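ABC transporter (Caldanaerobius, PDB 4G68) probably serves as the extracellular solute-binding component of an ABC transporter, capturing xylose-based oligosaccharides for uptake during xylan utilization. Local coordinates at residues D161-Y165 with T343-M348. Residues are numbered along the deposited sequence.
Sequences DNVTY and TVGALM
Start with 161-165: a single 3-10 turn over 161-163, closed by Thr164 N to Asp161 O at 3.2 Å, then extended backbone at Thr164 and Tyr165. Opposite it runs 343-348, extended apart from a classic beta bulge in which Val344 and Gly345 both face Asp175; Val344 carries the kink, with psi near -10°. No backbone hydrogen bonds join the segments; CA atoms come closest at Asn162-Val344, 6.5 Å, and Val163-Ala346, 7.6 Å. Asn162, chi1 m and chi2 -38°, sends ND2 to Thr343 O, a nearly linear hydrogen bond of 2.9 Å. Beyond the bulge, alternation points Ala346 and Met348 toward the turn and Leu347 away. Val163, chi1 m, rests CG1 3.7 Å from Ala346 CB. Met348, modelled as selenomethionine (chi1 m, chi2 t, chi3 t), stretches its CE to 4.4 Å from Val163 CG1 and 4.3 Å from Tyr165 CE2, meeting the ring obliquely; Tyr165 is m with chi2 -92°, its OH hydrogen-bonded to Gly128 O. This is side-chain packing of a turn on a sheet of the solute-binding fold; the side chain of Val344 lies about 6 Å from a bound beta-D-xylopyranose. Strand 341-349 lies between 122-126 and 168-184, and helix 132-136 packs against Tyr165.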
ATOM      1  N   ASP A 161      -7.374   2.302  14.840  1.00 11.26           N
ATOM      2  CA  ASP A 161      -7.495   0.892  15.137  1.00 12.85           C
ATOM      3  C   ASP A 161      -6.144   0.150  14.898  1.00 11.41           C
ATOM      4  O   ASP A 161      -5.646  -0.584  15.751  1.00 10.28           O
ATOM      5  CB  ASP A 161      -8.601   0.256  14.272  1.00 15.36           C
ATOM      6  CG  ASP A 161      -9.988   0.900  14.466  1.00 17.19           C
ATOM      7  OD1 ASP A 161     -10.211   1.562  15.491  1.00 19.72           O
ATOM      8  OD2 ASP A 161     -10.878   0.737  13.600  1.00 17.67           O
ATOM      9  N   ASN A 162      -5.542   0.366  13.730  1.00 10.07           N
ATOM     10  CA  ASN A 162      -4.341  -0.377  13.460  1.00  9.96           C
ATOM     11  C   ASN A 162      -3.077  -0.001  14.230  1.00  9.85           C
ATOM     12  O   ASN A 162      -2.105  -0.755  14.164  1.00 10.70           O
ATOM     13  CB  ASN A 162      -4.024  -0.412  11.952  1.00 10.54           C
ATOM     14  CG  ASN A 162      -5.018  -1.248  11.195  1.00 11.89           C
ATOM     15  OD1 ASN A 162      -5.445  -2.296  11.707  1.00 14.53           O
ATOM     16  ND2 ASN A 162      -5.457  -0.790  10.047  1.00 11.40           N
ATOM     17  N   VAL A 163      -3.064   1.179  14.823  1.00  8.73           N
ATOM     18  CA  VAL A 163      -1.963   1.616  15.685  1.00  8.56           C
ATOM     19  C   VAL A 163      -2.215   1.360  17.170  1.00  8.15           C
ATOM     20  O   VAL A 163      -1.474   1.780  18.008  1.00  8.25           O
ATOM     21  CB  VAL A 163      -1.572   3.095  15.487  1.00  9.09           C
ATOM     22  CG1 VAL A 163      -0.916   3.312  14.137  1.00  9.85           C
ATOM     23  CG2 VAL A 163      -2.739   4.072  15.677  1.00  9.61           C
ATOM     24  N   THR A 164      -3.259   0.630  17.458  1.00  8.18           N
ATOM     25  CA  THR A 164      -3.651   0.268  18.827  1.00  8.13           C
ATOM     26  C   THR A 164      -3.241  -1.198  19.087  1.00  7.64           C
ATOM     27  O   THR A 164      -3.594  -2.146  18.328  1.00  7.27           O
ATOM     28  CB  THR A 164      -5.182   0.485  18.972  1.00  7.95           C
ATOM     29  OG1 THR A 164      -5.474   1.865  18.651  1.00  8.44           O
ATOM     30  CG2 THR A 164      -5.624   0.231  20.441  1.00  8.18           C
ATOM     31  N   TYR A 165      -2.521  -1.414  20.173  1.00  7.73           N
ATOM     32  CA  TYR A 165      -2.060  -2.725  20.520  1.00  8.56           C
ATOM     33  C   TYR A 165      -2.254  -2.913  22.019  1.00  9.18           C
ATOM     34  O   TYR A 165      -1.919  -2.041  22.842  1.00  8.64           O
ATOM     35  CB  TYR A 165      -0.558  -2.830  20.257  1.00  8.36           C
ATOM     36  CG  TYR A 165      -0.155  -2.602  18.784  1.00  7.91           C
ATOM     37  CD1 TYR A 165      -0.040  -3.679  17.901  1.00  8.19           C
ATOM     38  CD2 TYR A 165       0.023  -1.310  18.299  1.00  8.66           C
ATOM     39  CE1 TYR A 165       0.397  -3.464  16.545  1.00  8.42           C
ATOM     40  CE2 TYR A 165       0.454  -1.076  16.976  1.00  7.65           C
ATOM     41  CZ  TYR A 165       0.620  -2.154  16.107  1.00  8.94           C
ATOM     42  OH  TYR A 165       1.050  -1.929  14.761  1.00  7.19           O
ATOM     43  N   THR A 343      -6.358   1.575   7.098  1.00  6.32           N
ATOM     44  CA  THR A 343      -5.572   2.745   7.550  1.00  6.50           C
ATOM     45  C   THR A 343      -4.295   2.230   8.105  1.00  6.86           C
ATOM     46  O   THR A 343      -4.278   1.742   9.211  1.00  7.24           O
ATOM     47  CB  THR A 343      -6.360   3.588   8.602  1.00  6.87           C
ATOM     48  OG1 THR A 343      -7.568   4.063   7.956  1.00  7.20           O
ATOM     49  CG2 THR A 343      -5.535   4.848   8.971  1.00  7.02           C
ATOM     50  N   VAL A 344      -3.231   2.288   7.302  1.00  6.55           N
ATOM     51  CA  VAL A 344      -2.003   1.613   7.692  1.00  6.84           C
ATOM     52  C   VAL A 344      -0.763   2.529   7.620  1.00  7.09           C
ATOM     53  O   VAL A 344       0.298   2.097   8.071  1.00  7.65           O
ATOM     54  CB  VAL A 344      -1.781   0.324   6.833  1.00  7.07           C
ATOM     55  CG1 VAL A 344      -2.925  -0.663   6.987  1.00  7.32           C
ATOM     56  CG2 VAL A 344      -1.620   0.679   5.402  1.00  6.96           C
ATOM     57  N   GLY A 345      -0.860   3.732   7.037  1.00  6.31           N
ATOM     58  CA  GLY A 345       0.323   4.698   7.046  1.00  6.33           C
ATOM     59  C   GLY A 345       0.285   5.407   8.417  1.00  5.37           C
ATOM     60  O   GLY A 345      -0.715   6.055   8.726  1.00  5.60           O
ATOM     61  N   ALA A 346       1.374   5.373   9.185  1.00  4.88           N
ATOM     62  CA  ALA A 346       1.422   6.065  10.504  1.00  4.72           C
ATOM     63  C   ALA A 346       2.830   6.623  10.786  1.00  4.84           C
ATOM     64  O   ALA A 346       3.840   6.168  10.204  1.00  4.41           O
ATOM     65  CB  ALA A 346       1.051   5.091  11.607  1.00  5.26           C
ATOM     66  N   LEU A 347       2.832   7.640  11.633  1.00  4.84           N
ATOM     67  CA  LEU A 347       4.109   8.049  12.261  1.00  4.63           C
ATOM     68  C   LEU A 347       4.179   7.560  13.664  1.00  5.10           C
ATOM     69  O   LEU A 347       3.157   7.558  14.350  1.00  4.79           O
ATOM     70  CB  LEU A 347       4.236   9.587  12.227  1.00  4.55           C
ATOM     71  CG  LEU A 347       4.052  10.269  10.861  1.00  4.56           C
ATOM     72  CD1 LEU A 347       4.337  11.778  11.041  1.00  4.36           C
ATOM     73  CD2 LEU A 347       5.125   9.762   9.884  1.00  4.90           C
HETATM   74  N   MSE A 348       5.363   7.036  14.068  1.00  4.74           N
HETATM   75  CA  MSE A 348       5.557   6.672  15.423  1.00  5.61           C
HETATM   76  C   MSE A 348       6.682   7.485  16.017  1.00  6.14           C
HETATM   77  O   MSE A 348       7.608   7.943  15.341  1.00  5.71           O
HETATM   78  CB  MSE A 348       5.791   5.158  15.562  1.00  6.44           C
HETATM   79  CG  MSE A 348       4.549   4.332  15.321  1.00  7.69           C
HETATM   80 SE   MSE A 348       4.904   2.419  15.443  1.00 11.78          SE
HETATM   81  CE  MSE A 348       3.034   1.845  15.231  1.00 10.68           C
TER